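Local coordinates for hypothetical protein Atu0240 (Agrobacterium tumefaciens str. C58, PDB 2GAX) that is of unknown function but belongs to the DUF2000 family, whose fold is related to that of the peptidyl-tRNA hydrolase 2 group, at residues A[3-9]-A[115-121]; A[59-63]-A[128-134]; A[68-73]-A[107-113]; A[84-89]-A[101-105]. All blocks are in the same frame, centred on the assembly; numbering follows the deposited sequence.

Contact 1. Residues A[3-9]-A[115-121]; sequences DTKIAVI and MALRADR. With PO4 (phosphate ion), chain C.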
loop_
_atom_site.group_PDB
_atom_site.type_symbol
_atom_site.label_atom_id
_atom_site.label_comp_id
_atom_site.label_asym_id
_atom_site.label_seq_id
_atom_site.Cartn_x
_atom_site.Cartn_y
_atom_site.Cartn_z
ATOM N N ASP A 3 0.067 -0.814 18.156
ATOM C CA ASP A 3 0.118 0.652 18.169
ATOM C C ASP A 3 -0.167 1.209 16.775
ATOM O O ASP A 3 -0.738 2.299 16.632
ATOM C CB ASP A 3 1.480 1.152 18.657
ATOM C CG ASP A 3 1.634 1.075 20.170
ATOM O OD1 ASP A 3 0.655 0.720 20.871
ATOM O OD2 ASP A 3 2.741 1.389 20.658
ATOM N N THR A 4 0.211 0.440 15.755
ATOM C CA THR A 4 0.069 0.868 14.358
ATOM C C THR A 4 -1.123 0.231 13.649
ATOM O O THR A 4 -1.767 -0.686 14.183
ATOM C CB THR A 4 1.349 0.568 13.538
ATOM O OG1 THR A 4 1.539 -0.852 13.437
ATOM C CG2 THR A 4 2.568 1.213 14.191
ATOM N N LYS A 5 -1.395 0.736 12.445
ATOM C CA LYS A 5 -2.398 0.196 11.545
ATOM C C LYS A 5 -1.797 0.112 10.136
ATOM O O LYS A 5 -1.054 1.008 9.734
ATOM C CB LYS A 5 -3.627 1.118 11.533
ATOM C CG LYS A 5 -4.694 0.734 10.529
ATOM C CD LYS A 5 -5.814 1.767 10.450
ATOM C CE LYS A 5 -6.665 1.498 9.214
ATOM N NZ LYS A 5 -7.937 2.303 9.104
ATOM N N ILE A 6 -2.134 -0.948 9.398
ATOM C CA ILE A 6 -1.734 -1.094 7.988
ATOM C C ILE A 6 -2.935 -0.821 7.084
ATOM O O ILE A 6 -3.983 -1.459 7.200
ATOM C CB ILE A 6 -1.136 -2.505 7.669
ATOM C CG1 ILE A 6 0.081 -2.795 8.546
ATOM C CG2 ILE A 6 -0.719 -2.601 6.199
ATOM C CD1 ILE A 6 0.628 -4.198 8.384
ATOM N N ALA A 7 -2.777 0.142 6.184
ATOM C CA ALA A 7 -3.822 0.507 5.267
ATOM C C ALA A 7 -3.300 0.525 3.844
ATOM O O ALA A 7 -2.174 0.962 3.585
ATOM C CB ALA A 7 -4.400 1.855 5.635
ATOM N N VAL A 8 -4.134 0.030 2.935
ATOM C CA VAL A 8 -3.880 0.090 1.503
ATOM C C VAL A 8 -4.989 0.936 0.878
ATOM O O VAL A 8 -6.157 0.672 1.125
ATOM C CB VAL A 8 -3.944 -1.326 0.887
ATOM C CG1 VAL A 8 -3.829 -1.260 -0.642
ATOM C CG2 VAL A 8 -2.880 -2.239 1.485
ATOM N N ILE A 9 -4.630 1.945 0.081
ATOM C CA ILE A 9 -5.610 2.789 -0.618
ATOM C C ILE A 9 -5.408 2.741 -2.137
ATOM O O ILE A 9 -4.357 3.129 -2.662
ATOM C CB ILE A 9 -5.613 4.289 -0.150
ATOM C CG1 ILE A 9 -5.536 4.430 1.366
ATOM C CG2 ILE A 9 -6.861 5.028 -0.661
ATOM C CD1 ILE A 9 -4.118 4.638 1.924
HETATM N N MSE A 115 -1.462 3.349 -2.697
HETATM C CA MSE A 115 -0.515 3.643 -1.630
HETATM C C MSE A 115 -0.812 2.731 -0.454
HETATM O O MSE A 115 -1.969 2.375 -0.209
HETATM C CB MSE A 115 -0.627 5.098 -1.181
HETATM C CG MSE A 115 0.432 5.527 -0.167
HETATM SE SE MSE A 115 0.174 7.402 0.422
HETATM C CE MSE A 115 -0.742 7.089 2.118
ATOM N N ALA A 116 0.229 2.337 0.263
ATOM C CA ALA A 116 0.048 1.626 1.517
ATOM C C ALA A 116 0.939 2.251 2.535
ATOM O O ALA A 116 2.036 2.712 2.217
ATOM C CB ALA A 116 0.399 0.151 1.396
ATOM N N LEU A 117 0.491 2.190 3.776
ATOM C CA LEU A 117 1.281 2.696 4.889
ATOM C C LEU A 117 1.038 1.863 6.139
ATOM O O LEU A 117 -0.004 1.194 6.270
ATOM C CB LEU A 117 0.949 4.168 5.136
ATOM C CG LEU A 117 -0.387 4.579 5.776
ATOM C CD1 LEU A 117 -0.277 6.003 6.365
ATOM C CD2 LEU A 117 -1.571 4.462 4.811
ATOM N N ARG A 118 2.019 1.902 7.034
ATOM C CA ARG A 118 1.910 1.375 8.380
ATOM C C ARG A 118 2.425 2.474 9.306
ATOM O O ARG A 118 3.598 2.865 9.224
ATOM C CB ARG A 118 2.763 0.125 8.550
ATOM C CG ARG A 118 2.831 -0.396 9.992
ATOM C CD ARG A 118 3.701 -1.645 10.071
ATOM N NE ARG A 118 3.568 -2.304 11.367
ATOM C CZ ARG A 118 4.257 -1.965 12.458
ATOM N NH1 ARG A 118 5.164 -0.991 12.412
ATOM N NH2 ARG A 118 4.058 -2.631 13.592
ATOM N N ALA A 119 1.550 2.969 10.176
ATOM C CA ALA A 119 1.919 4.034 11.106
ATOM C C ALA A 119 1.013 4.030 12.332
ATOM O O ALA A 119 -0.028 3.366 12.339
ATOM C CB ALA A 119 1.844 5.379 10.418
ATOM N N ASP A 120 1.407 4.779 13.362
ATOM C CA ASP A 120 0.590 4.873 14.569
ATOM C C ASP A 120 -0.862 5.072 14.189
ATOM O O ASP A 120 -1.194 5.909 13.351
ATOM C CB ASP A 120 1.095 5.960 15.525
ATOM C CG ASP A 120 2.084 5.414 16.564
ATOM O OD1 ASP A 120 1.924 5.741 17.766
ATOM O OD2 ASP A 120 3.008 4.643 16.198
ATOM N N ARG A 121 -1.720 4.264 14.792
ATOM C CA ARG A 121 -3.117 4.141 14.361
ATOM C C ARG A 121 -3.861 5.459 14.153
ATOM O O ARG A 121 -4.554 5.624 13.144
ATOM C CB ARG A 121 -3.889 3.183 15.286
ATOM C CG ARG A 121 -3.854 3.529 16.782
ATOM C CD ARG A 121 -4.501 2.426 17.611
ATOM N NE ARG A 121 -3.537 1.569 18.297
ATOM C CZ ARG A 121 -3.470 1.419 19.619
ATOM N NH1 ARG A 121 -4.320 2.060 20.410
ATOM N NH2 ARG A 121 -2.555 0.615 20.153
HETATM P P PO4 C . 3.093 -1.936 16.960
HETATM O O1 PO4 C . 3.811 -3.226 16.628
HETATM O O2 PO4 C . 2.341 -2.100 18.262
HETATM O O3 PO4 C . 2.118 -1.589 15.872
HETATM O O4 PO4 C . 4.100 -0.822 17.125
#
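Thr4 and Arg118 meet over the face of a guanidinium group: Thr4 OG1 lies 3.1 Å from Arg118 CZ, above the plane and offset toward its rim, without a hydrogen bond. The hydroxyl is instead given to a phosphate ion, with Thr4 OG1 2.6 Å from its O3. Asp3 N reaches the same ion at O2 (2.6 Å), while phosphate O1 lies at the edge of the guanidinium, near its plane, 3.1 Å from Arg118 NH2. Arg118 gets there with its chain extended from CG to NE, CG anti to the backbone N (chi1 173°). Behind lie antiparallel neighbours of the mixed sheet, strands 4-9 and 115-120, bonded at Lys5-Ala119, Ala7-Leu117 and Ile9-Met115; the bond from Ile9 N to Met115 O is short (2.7 Å) and almost straight (177°). Ile6, Val8, Ala116 and Arg118 share one face. On the other, Leu117 CD2 sits 3.9 Å from both Ala7 CB and Ile9 CD1, under helices 65-77 and 121-127. Where helix 121-127 starts, Arg121 N bonds to Asp3 O, and Arg121 NH2 forms a 3.3 Å salt bridge with Asp3 OD1 besides bonding to Phe2 O. Gln56 holds both Thr4 OG1 and Arg118 NE, fixing the pair from the second shell.

Contact 2. Residues A[59-63]-A[128-134]; sequences VVMAT and TKGAKLH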
loop_
_atom_site.group_PDB
_atom_site.type_symbol
_atom_site.label_atom_id
_atom_site.label_comp_id
_atom_site.label_asym_id
_atom_site.label_seq_id
_atom_site.Cartn_x
_atom_site.Cartn_y
_atom_site.Cartn_z
ATOM N N VAL A 59 -6.207 -3.151 6.342
ATOM C CA VAL A 59 -7.443 -2.528 5.855
ATOM C C VAL A 59 -7.286 -2.038 4.413
ATOM O O VAL A 59 -6.361 -1.299 4.114
ATOM C CB VAL A 59 -7.863 -1.348 6.783
ATOM C CG1 VAL A 59 -9.013 -0.588 6.198
ATOM C CG2 VAL A 59 -8.215 -1.864 8.164
ATOM N N VAL A 60 -8.192 -2.439 3.521
ATOM C CA VAL A 60 -8.124 -1.992 2.118
ATOM C C VAL A 60 -9.211 -0.958 1.820
ATOM O O VAL A 60 -10.377 -1.162 2.158
ATOM C CB VAL A 60 -8.216 -3.180 1.125
ATOM C CG1 VAL A 60 -8.068 -2.696 -0.330
ATOM C CG2 VAL A 60 -7.148 -4.213 1.447
HETATM N N MSE A 61 -8.810 0.150 1.197
HETATM C CA MSE A 61 -9.718 1.254 0.892
HETATM C C MSE A 61 -9.597 1.683 -0.566
HETATM O O MSE A 61 -8.676 1.273 -1.265
HETATM C CB MSE A 61 -9.431 2.445 1.811
HETATM C CG MSE A 61 -9.576 2.131 3.290
HETATM SE SE MSE A 61 -8.687 3.501 4.378
HETATM C CE MSE A 61 -6.925 3.047 3.987
ATOM N N ALA A 62 -10.545 2.498 -1.027
ATOM C CA ALA A 62 -10.506 3.026 -2.387
ATOM C C ALA A 62 -11.016 4.458 -2.397
ATOM O O ALA A 62 -11.819 4.839 -1.551
ATOM C CB ALA A 62 -11.325 2.151 -3.333
ATOM N N THR A 63 -10.517 5.253 -3.334
ATOM C CA THR A 63 -10.996 6.622 -3.511
ATOM C C THR A 63 -10.637 7.142 -4.900
ATOM O O THR A 63 -10.020 6.429 -5.691
ATOM C CB THR A 63 -10.482 7.569 -2.391
ATOM O OG1 THR A 63 -11.091 8.859 -2.528
ATOM C CG2 THR A 63 -8.960 7.715 -2.435
ATOM N N THR A 128 -5.681 9.013 5.930
ATOM C CA THR A 128 -6.600 8.351 5.005
ATOM C C THR A 128 -8.001 8.982 4.961
ATOM O O THR A 128 -8.892 8.463 4.287
ATOM C CB THR A 128 -6.747 6.844 5.340
ATOM O OG1 THR A 128 -7.410 6.699 6.604
ATOM C CG2 THR A 128 -5.378 6.150 5.395
ATOM N N LYS A 129 -8.196 10.094 5.670
ATOM C CA LYS A 129 -9.496 10.791 5.680
ATOM C C LYS A 129 -10.040 11.016 4.272
ATOM O O LYS A 129 -9.333 11.506 3.385
ATOM C CB LYS A 129 -9.386 12.127 6.418
ATOM C CG LYS A 129 -10.720 12.798 6.737
ATOM C CD LYS A 129 -10.473 14.177 7.340
ATOM C CE LYS A 129 -11.750 14.982 7.482
ATOM N NZ LYS A 129 -11.437 16.358 7.954
ATOM N N GLY A 130 -11.300 10.652 4.074
ATOM C CA GLY A 130 -11.941 10.810 2.779
ATOM C C GLY A 130 -12.193 9.475 2.104
ATOM O O GLY A 130 -13.273 9.258 1.531
ATOM N N ALA A 131 -11.203 8.583 2.188
ATOM C CA ALA A 131 -11.254 7.266 1.549
ATOM C C ALA A 131 -12.382 6.380 2.082
ATOM O O ALA A 131 -12.776 6.483 3.238
ATOM C CB ALA A 131 -9.903 6.552 1.694
ATOM N N LYS A 132 -12.894 5.510 1.218
ATOM C CA LYS A 132 -13.942 4.558 1.575
ATOM C C LYS A 132 -13.338 3.156 1.708
ATOM O O LYS A 132 -12.529 2.756 0.871
ATOM C CB LYS A 132 -15.008 4.569 0.471
ATOM C CG LYS A 132 -16.137 3.560 0.615
ATOM C CD LYS A 132 -17.151 3.915 1.720
ATOM C CE LYS A 132 -18.199 2.801 1.892
ATOM N NZ LYS A 132 -17.590 1.428 2.018
ATOM N N LEU A 133 -13.720 2.416 2.751
ATOM C CA LEU A 133 -13.394 0.989 2.810
ATOM C C LEU A 133 -13.872 0.268 1.549
ATOM O O LEU A 133 -14.930 0.582 1.015
ATOM C CB LEU A 133 -14.027 0.336 4.028
ATOM C CG LEU A 133 -13.017 -0.158 5.053
ATOM C CD1 LEU A 133 -12.533 0.996 5.909
ATOM C CD2 LEU A 133 -13.661 -1.245 5.893
ATOM N N HIS A 134 -13.085 -0.692 1.075
ATOM C CA HIS A 134 -13.389 -1.330 -0.187
ATOM C C HIS A 134 -14.505 -2.349 -0.035
ATOM O O HIS A 134 -14.582 -3.067 0.969
ATOM C CB HIS A 134 -12.150 -1.993 -0.802
ATOM C CG HIS A 134 -12.237 -2.166 -2.286
ATOM N ND1 HIS A 134 -13.161 -2.994 -2.887
ATOM C CD2 HIS A 134 -11.515 -1.617 -3.291
ATOM C CE1 HIS A 134 -13.014 -2.937 -4.197
ATOM N NE2 HIS A 134 -12.017 -2.115 -4.468
#
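Met61 and Leu133 face each other as a non-hydrogen-bonded antiparallel pair, next to the hydrogen-bonded pair Ala62-Lys132, where Ala62 N reaches Lys132 O at 2.8 Å and Lys132 N returns the bond to Ala62 O. A third bond, His134 N to Val60 O (3.0 Å), carries the pairing one residue further. The selenomethionine Met61 does most of the side-chain work. Its CB rests 4.1 Å from Ala131 CB and its CG a similar distance from Leu133 CD1, and a bend at chi3 (-71°) turns CE onto Thr128 CG2, 3.7 Å away, the two side chains crossing at about a right angle. Leu133 CD1 also touches Val59 CG1 at 3.9 Å. At the far end His134 lies beside Val60, and its CD2 comes within 3.8 Å of Ala62 CB; the NE2 of this ring is bonded to Lys19. A type II turn from Thr128 to Ala131, with Gly130 at the position of positive phi (110°), swings the chain out of helix 121-127 and into the strand, while Thr128 OG1 remains tied to Val124 O. The C-terminal strand 132-133 thus edges the mixed sheet: strand 58-63 separates it from strand 4-11, and Ala131 and Thr63 both rest against Ile71 of helix 65-77.

Contact 3. Residues A[68-73]-A[107-113]; sequences LRKIHQ and PDTAKVV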
loop_
_atom_site.group_PDB
_atom_site.type_symbol
_atom_site.label_atom_id
_atom_site.label_comp_id
_atom_site.label_asym_id
_atom_site.label_seq_id
_atom_site.Cartn_x
_atom_site.Cartn_y
_atom_site.Cartn_z
ATOM N N LEU A 68 -6.829 10.651 -3.577
ATOM C CA LEU A 68 -5.620 9.860 -3.347
ATOM C C LEU A 68 -4.377 10.754 -3.316
ATOM O O LEU A 68 -3.439 10.494 -2.568
ATOM C CB LEU A 68 -5.490 8.732 -4.386
ATOM C CG LEU A 68 -4.498 7.568 -4.211
ATOM C CD1 LEU A 68 -4.545 6.944 -2.816
ATOM C CD2 LEU A 68 -4.779 6.507 -5.247
ATOM N N ARG A 69 -4.389 11.823 -4.104
ATOM C CA ARG A 69 -3.326 12.820 -4.060
ATOM C C ARG A 69 -3.168 13.460 -2.676
ATOM O O ARG A 69 -2.051 13.534 -2.165
ATOM C CB ARG A 69 -3.536 13.912 -5.116
ATOM C CG ARG A 69 -2.373 14.904 -5.174
ATOM C CD ARG A 69 -2.602 16.015 -6.173
ATOM N NE ARG A 69 -3.205 15.518 -7.406
ATOM C CZ ARG A 69 -2.547 14.861 -8.357
ATOM N NH1 ARG A 69 -1.243 14.611 -8.229
ATOM N NH2 ARG A 69 -3.198 14.454 -9.440
ATOM N N LYS A 70 -4.271 13.909 -2.065
ATOM C CA LYS A 70 -4.179 14.541 -0.745
ATOM C C LYS A 70 -3.709 13.568 0.340
ATOM O O LYS A 70 -2.922 13.944 1.205
ATOM C CB LYS A 70 -5.476 15.266 -0.340
ATOM C CG LYS A 70 -6.747 14.495 -0.618
ATOM C CD LYS A 70 -7.967 15.083 0.131
ATOM C CE LYS A 70 -9.145 14.076 0.158
ATOM N NZ LYS A 70 -8.737 12.669 0.563
ATOM N N ILE A 71 -4.180 12.323 0.270
ATOM C CA ILE A 71 -3.725 11.242 1.157
ATOM C C ILE A 71 -2.207 11.064 1.026
ATOM O O ILE A 71 -1.484 11.029 2.027
ATOM C CB ILE A 71 -4.494 9.919 0.873
ATOM C CG1 ILE A 71 -5.951 10.051 1.349
ATOM C CG2 ILE A 71 -3.813 8.740 1.569
ATOM C CD1 ILE A 71 -6.908 8.947 0.878
ATOM N N HIS A 72 -1.734 10.977 -0.214
ATOM C CA HIS A 72 -0.303 10.977 -0.504
ATOM C C HIS A 72 0.395 12.188 0.160
ATOM O O HIS A 72 1.334 12.031 0.946
ATOM C CB HIS A 72 -0.104 10.946 -2.021
ATOM C CG HIS A 72 1.327 10.985 -2.461
ATOM N ND1 HIS A 72 1.691 11.358 -3.738
ATOM C CD2 HIS A 72 2.480 10.698 -1.810
ATOM C CE1 HIS A 72 3.004 11.302 -3.853
ATOM N NE2 HIS A 72 3.508 10.913 -2.694
ATOM N N GLN A 73 -0.099 13.389 -0.137
ATOM C CA GLN A 73 0.396 14.633 0.475
ATOM C C GLN A 73 0.361 14.643 2.009
ATOM O O GLN A 73 1.315 15.075 2.646
ATOM C CB GLN A 73 -0.367 15.838 -0.111
ATOM C CG GLN A 73 -0.049 16.062 -1.595
ATOM C CD GLN A 73 -0.988 17.037 -2.281
ATOM O OE1 GLN A 73 -2.172 17.127 -1.944
ATOM N NE2 GLN A 73 -0.467 17.770 -3.252
ATOM N N PRO A 107 4.510 14.749 -6.031
ATOM C CA PRO A 107 3.147 14.576 -5.495
ATOM C C PRO A 107 2.074 15.463 -6.130
ATOM O O PRO A 107 0.914 15.046 -6.217
ATOM C CB PRO A 107 3.307 14.900 -4.008
ATOM C CG PRO A 107 4.726 14.585 -3.724
ATOM C CD PRO A 107 5.482 15.002 -4.953
ATOM N N ASP A 108 2.442 16.666 -6.575
ATOM C CA ASP A 108 1.459 17.522 -7.247
ATOM C C ASP A 108 1.128 17.100 -8.698
ATOM O O ASP A 108 0.119 17.536 -9.248
ATOM C CB ASP A 108 1.830 19.017 -7.149
ATOM C CG ASP A 108 3.107 19.372 -7.902
ATOM O OD1 ASP A 108 4.155 18.723 -7.680
ATOM O OD2 ASP A 108 3.073 20.336 -8.704
ATOM N N THR A 109 1.962 16.255 -9.306
ATOM C CA THR A 109 1.755 15.857 -10.708
ATOM C C THR A 109 1.549 14.357 -10.943
ATOM O O THR A 109 1.142 13.958 -12.046
ATOM C CB THR A 109 2.908 16.302 -11.632
ATOM O OG1 THR A 109 4.054 15.472 -11.417
ATOM C CG2 THR A 109 3.268 17.765 -11.426
ATOM N N ALA A 110 1.829 13.530 -9.935
ATOM C CA ALA A 110 1.725 12.079 -10.111
ATOM C C ALA A 110 0.275 11.600 -10.286
ATOM O O ALA A 110 -0.671 12.235 -9.796
ATOM C CB ALA A 110 2.412 11.333 -8.964
ATOM N N LYS A 111 0.106 10.488 -11.000
ATOM C CA LYS A 111 -1.192 9.815 -11.048
ATOM C C LYS A 111 -1.078 8.565 -10.186
ATOM O O LYS A 111 -0.834 7.481 -10.687
ATOM C CB LYS A 111 -1.594 9.462 -12.480
ATOM C CG LYS A 111 -1.813 10.665 -13.373
ATOM C CD LYS A 111 -1.791 10.268 -14.853
ATOM C CE LYS A 111 -2.520 11.299 -15.709
ATOM N NZ LYS A 111 -1.829 11.523 -17.018
ATOM N N VAL A 112 -1.189 8.744 -8.872
ATOM C CA VAL A 112 -1.110 7.621 -7.950
ATOM C C VAL A 112 -2.295 6.701 -8.162
ATOM O O VAL A 112 -3.443 7.154 -8.226
ATOM C CB VAL A 112 -1.063 8.054 -6.480
ATOM C CG1 VAL A 112 -0.943 6.833 -5.569
ATOM C CG2 VAL A 112 0.125 8.982 -6.244
ATOM N N VAL A 113 -1.999 5.412 -8.294
ATOM C CA VAL A 113 -3.043 4.395 -8.380
ATOM C C VAL A 113 -3.162 3.563 -7.098
ATOM O O VAL A 113 -4.149 2.865 -6.890
ATOM C CB VAL A 113 -2.891 3.521 -9.644
ATOM C CG1 VAL A 113 -2.970 4.411 -10.896
ATOM C CG2 VAL A 113 -1.566 2.737 -9.632
HETATM O O HOH W 1 -1.948 14.111 -12.294
HETATM O O HOH W 2 0.127 12.235 -5.902
#
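Arg69 threads its guanidinium into the bend of chain that leads into strand 112-120, joining a helix packed on the mixed sheet to the approach of one of its strands. Its NH1 is shared between two backbone carbonyls, Pro107 O at 3.0 Å and Ala110 O at 2.9 Å. The first oxygen lies in the guanidinium plane, whereas the second is 25° out of it, although NH1 meets Ala110 O in its carbonyl plane, on a lone pair. The chain runs extended as far as CD and then bends at chi3 (-41°), bringing the guanidinium round to these oxygens, and Glu66 holds NE by a salt bridge. With three groups engaged, the rotation of the guanidinium is probably well fixed. Pro107 also presents its ring carbons to His72, CB being 3.6 Å from His72 CE1, with the two side chains crossing at about a right angle. Deeper in, Val112 fits between helix residues one turn apart: CG1 meets Leu68 CD2 at 3.9 Å and CG2 faces His72 ND1. Leu84 of strand 83-86 packs on both His72 and Val112. In the plane of the imidazole at its edge, a water lies 2.8 Å from His72 ND1 and donates a hydrogen bond to Pro107 O.

Contact 4. Residues A[84-89]-A[101-105]; sequences LYIEEM and VFSHF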
loop_
_atom_site.group_PDB
_atom_site.type_symbol
_atom_site.label_atom_id
_atom_site.label_comp_id
_atom_site.label_asym_id
_atom_site.label_seq_id
_atom_site.Cartn_x
_atom_site.Cartn_y
_atom_site.Cartn_z
ATOM N N LEU A 84 4.236 3.191 -2.776
ATOM C CA LEU A 84 3.513 4.006 -3.751
ATOM C C LEU A 84 3.631 3.412 -5.146
ATOM O O LEU A 84 4.684 2.886 -5.523
ATOM C CB LEU A 84 4.012 5.450 -3.752
ATOM C CG LEU A 84 3.003 6.515 -4.216
ATOM C CD1 LEU A 84 1.915 6.770 -3.200
ATOM C CD2 LEU A 84 3.702 7.805 -4.607
ATOM N N TYR A 85 2.537 3.508 -5.894
ATOM C CA TYR A 85 2.423 2.921 -7.230
ATOM C C TYR A 85 1.688 3.953 -8.082
ATOM O O TYR A 85 0.593 4.393 -7.717
ATOM C CB TYR A 85 1.605 1.626 -7.125
ATOM C CG TYR A 85 1.754 0.621 -8.251
ATOM C CD1 TYR A 85 2.190 -0.686 -7.988
ATOM C CD2 TYR A 85 1.446 0.960 -9.579
ATOM C CE1 TYR A 85 2.325 -1.629 -9.024
ATOM C CE2 TYR A 85 1.565 0.031 -10.603
ATOM C CZ TYR A 85 2.005 -1.248 -10.324
ATOM O OH TYR A 85 2.108 -2.158 -11.355
ATOM N N ILE A 86 2.309 4.371 -9.184
ATOM C CA ILE A 86 1.718 5.356 -10.103
ATOM C C ILE A 86 1.261 4.661 -11.388
ATOM O O ILE A 86 1.723 3.573 -11.703
ATOM C CB ILE A 86 2.674 6.553 -10.446
ATOM C CG1 ILE A 86 3.932 6.087 -11.208
ATOM C CG2 ILE A 86 3.078 7.320 -9.176
ATOM C CD1 ILE A 86 4.701 7.225 -11.887
ATOM N N GLU A 87 0.350 5.308 -12.112
ATOM C CA GLU A 87 -0.252 4.745 -13.317
ATOM C C GLU A 87 0.771 4.301 -14.366
ATOM O O GLU A 87 0.616 3.246 -14.989
ATOM C CB GLU A 87 -1.211 5.765 -13.931
ATOM C CG GLU A 87 -2.158 5.187 -14.995
ATOM C CD GLU A 87 -3.132 6.227 -15.525
ATOM O OE1 GLU A 87 -3.822 6.864 -14.713
ATOM O OE2 GLU A 87 -3.187 6.417 -16.764
ATOM N N GLU A 88 1.814 5.109 -14.548
ATOM C CA GLU A 88 2.809 4.860 -15.575
ATOM C C GLU A 88 3.570 3.571 -15.334
ATOM O O GLU A 88 4.126 3.013 -16.269
ATOM C CB GLU A 88 3.784 6.030 -15.701
ATOM C CG GLU A 88 3.240 7.256 -16.418
ATOM C CD GLU A 88 2.289 8.102 -15.587
ATOM O OE1 GLU A 88 2.097 7.838 -14.374
ATOM O OE2 GLU A 88 1.734 9.054 -16.157
HETATM N N MSE A 89 3.586 3.089 -14.089
HETATM C CA MSE A 89 4.282 1.838 -13.765
HETATM C C MSE A 89 3.619 0.578 -14.346
HETATM O O MSE A 89 4.198 -0.505 -14.304
HETATM C CB MSE A 89 4.495 1.708 -12.253
HETATM C CG MSE A 89 5.521 2.691 -11.748
HETATM SE SE MSE A 89 5.494 2.886 -9.799
HETATM C CE MSE A 89 5.612 1.006 -9.264
ATOM N N VAL A 101 10.660 5.971 -14.248
ATOM C CA VAL A 101 9.449 6.742 -14.541
ATOM C C VAL A 101 8.844 7.366 -13.278
ATOM O O VAL A 101 8.358 8.492 -13.306
ATOM C CB VAL A 101 8.384 5.915 -15.332
ATOM C CG1 VAL A 101 7.532 5.058 -14.411
ATOM C CG2 VAL A 101 7.495 6.842 -16.124
ATOM N N PHE A 102 8.879 6.620 -12.179
ATOM C CA PHE A 102 8.463 7.138 -10.886
ATOM C C PHE A 102 9.160 8.470 -10.557
ATOM O O PHE A 102 8.542 9.375 -10.002
ATOM C CB PHE A 102 8.764 6.108 -9.793
ATOM C CG PHE A 102 8.192 6.457 -8.457
ATOM C CD1 PHE A 102 6.864 6.157 -8.161
ATOM C CD2 PHE A 102 8.987 7.057 -7.479
ATOM C CE1 PHE A 102 6.329 6.447 -6.920
ATOM C CE2 PHE A 102 8.454 7.375 -6.242
ATOM C CZ PHE A 102 7.130 7.077 -5.951
ATOM N N SER A 103 10.440 8.571 -10.899
ATOM C CA SER A 103 11.242 9.776 -10.600
ATOM C C SER A 103 10.869 10.977 -11.486
ATOM O O SER A 103 11.357 12.094 -11.261
ATOM C CB SER A 103 12.749 9.466 -10.707
ATOM O OG SER A 103 13.178 9.380 -12.065
ATOM N N HIS A 104 10.012 10.742 -12.491
ATOM C CA HIS A 104 9.580 11.797 -13.420
ATOM C C HIS A 104 8.412 12.613 -12.892
ATOM O O HIS A 104 8.010 13.605 -13.521
ATOM C CB HIS A 104 9.234 11.216 -14.802
ATOM C CG HIS A 104 10.413 10.634 -15.523
ATOM N ND1 HIS A 104 10.287 9.891 -16.673
ATOM C CD2 HIS A 104 11.738 10.673 -15.242
ATOM C CE1 HIS A 104 11.484 9.507 -17.081
ATOM N NE2 HIS A 104 12.383 9.973 -16.233
ATOM N N PHE A 105 7.868 12.203 -11.742
ATOM C CA PHE A 105 6.718 12.866 -11.139
ATOM C C PHE A 105 6.944 13.250 -9.687
ATOM O O PHE A 105 7.800 12.682 -8.996
ATOM C CB PHE A 105 5.448 12.002 -11.272
ATOM C CG PHE A 105 5.119 11.642 -12.693
ATOM C CD1 PHE A 105 4.245 12.428 -13.436
ATOM C CD2 PHE A 105 5.723 10.548 -13.304
ATOM C CE1 PHE A 105 3.951 12.102 -14.775
ATOM C CE2 PHE A 105 5.444 10.219 -14.650
ATOM C CZ PHE A 105 4.574 11.008 -15.375
#
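The segment 84-89 leaves its strand at Ile86 and coils into a 3-10 turn, Met89 N bonding to Ile86 O, while 101-105 runs from helix 95-102 into a type I turn from Phe102 to Phe105; no hydrogen bond joins the two. Ile86 meets the two phenylalanine rings with different branches. With its CG1 lodged between the backbone N and the carbonyl carbon (chi1 64°), Ile86 projects CD1 to 3.8 Å from Phe105 CD2, while its CG2 branch touches Phe102 CE1. Leu84 CD2 meets Phe102 CZ, also at 3.8 Å, at the ring edge and near its plane. This is how the short helix 95-102 docks on strand 83-86, an outermost strand of the mixed sheet, with Ala110 touching both Ile86 and Phe105. The selenomethionine Met89 makes a Met-aromatic contact: its SE is 3.9 Å from Phe102 CD1, approaching obliquely at 67° off the ring normal, and its CG brushes Val101 CG1. Glu88 packs through carbon as well, CB lying 3.8 Å from Val101 CG2. A bend at chi2 folds its carboxylate back over a face of the Phe105 ring, the planes 32° apart and Glu88 OE2 3.5 Å from Phe105 CZ.

How the contacts relate
One mixed sheet serves all four contacts, yet the chemistry shifts from strand pairing in contacts 1 and 2 to side-chain contacts in 3 and 4. The pairings share a border, since strands 4-11 and 58-63 are neighbours; contact 1 lies nearer the centre of the chain, and contact 2 adds the C-terminal edge. In contact 3 helix 65-77 is secured to the approach of strand 112-120, which contact 1 also uses, by arginine-to-carbonyl bonds and water. These three are partly buried, whereas contact 4 is a surface contact of apolar and aromatic groups. Its centre is about 10 Å from that of contact 3, to which backbone bonds connect it, but about 21 Å from that of contact 2.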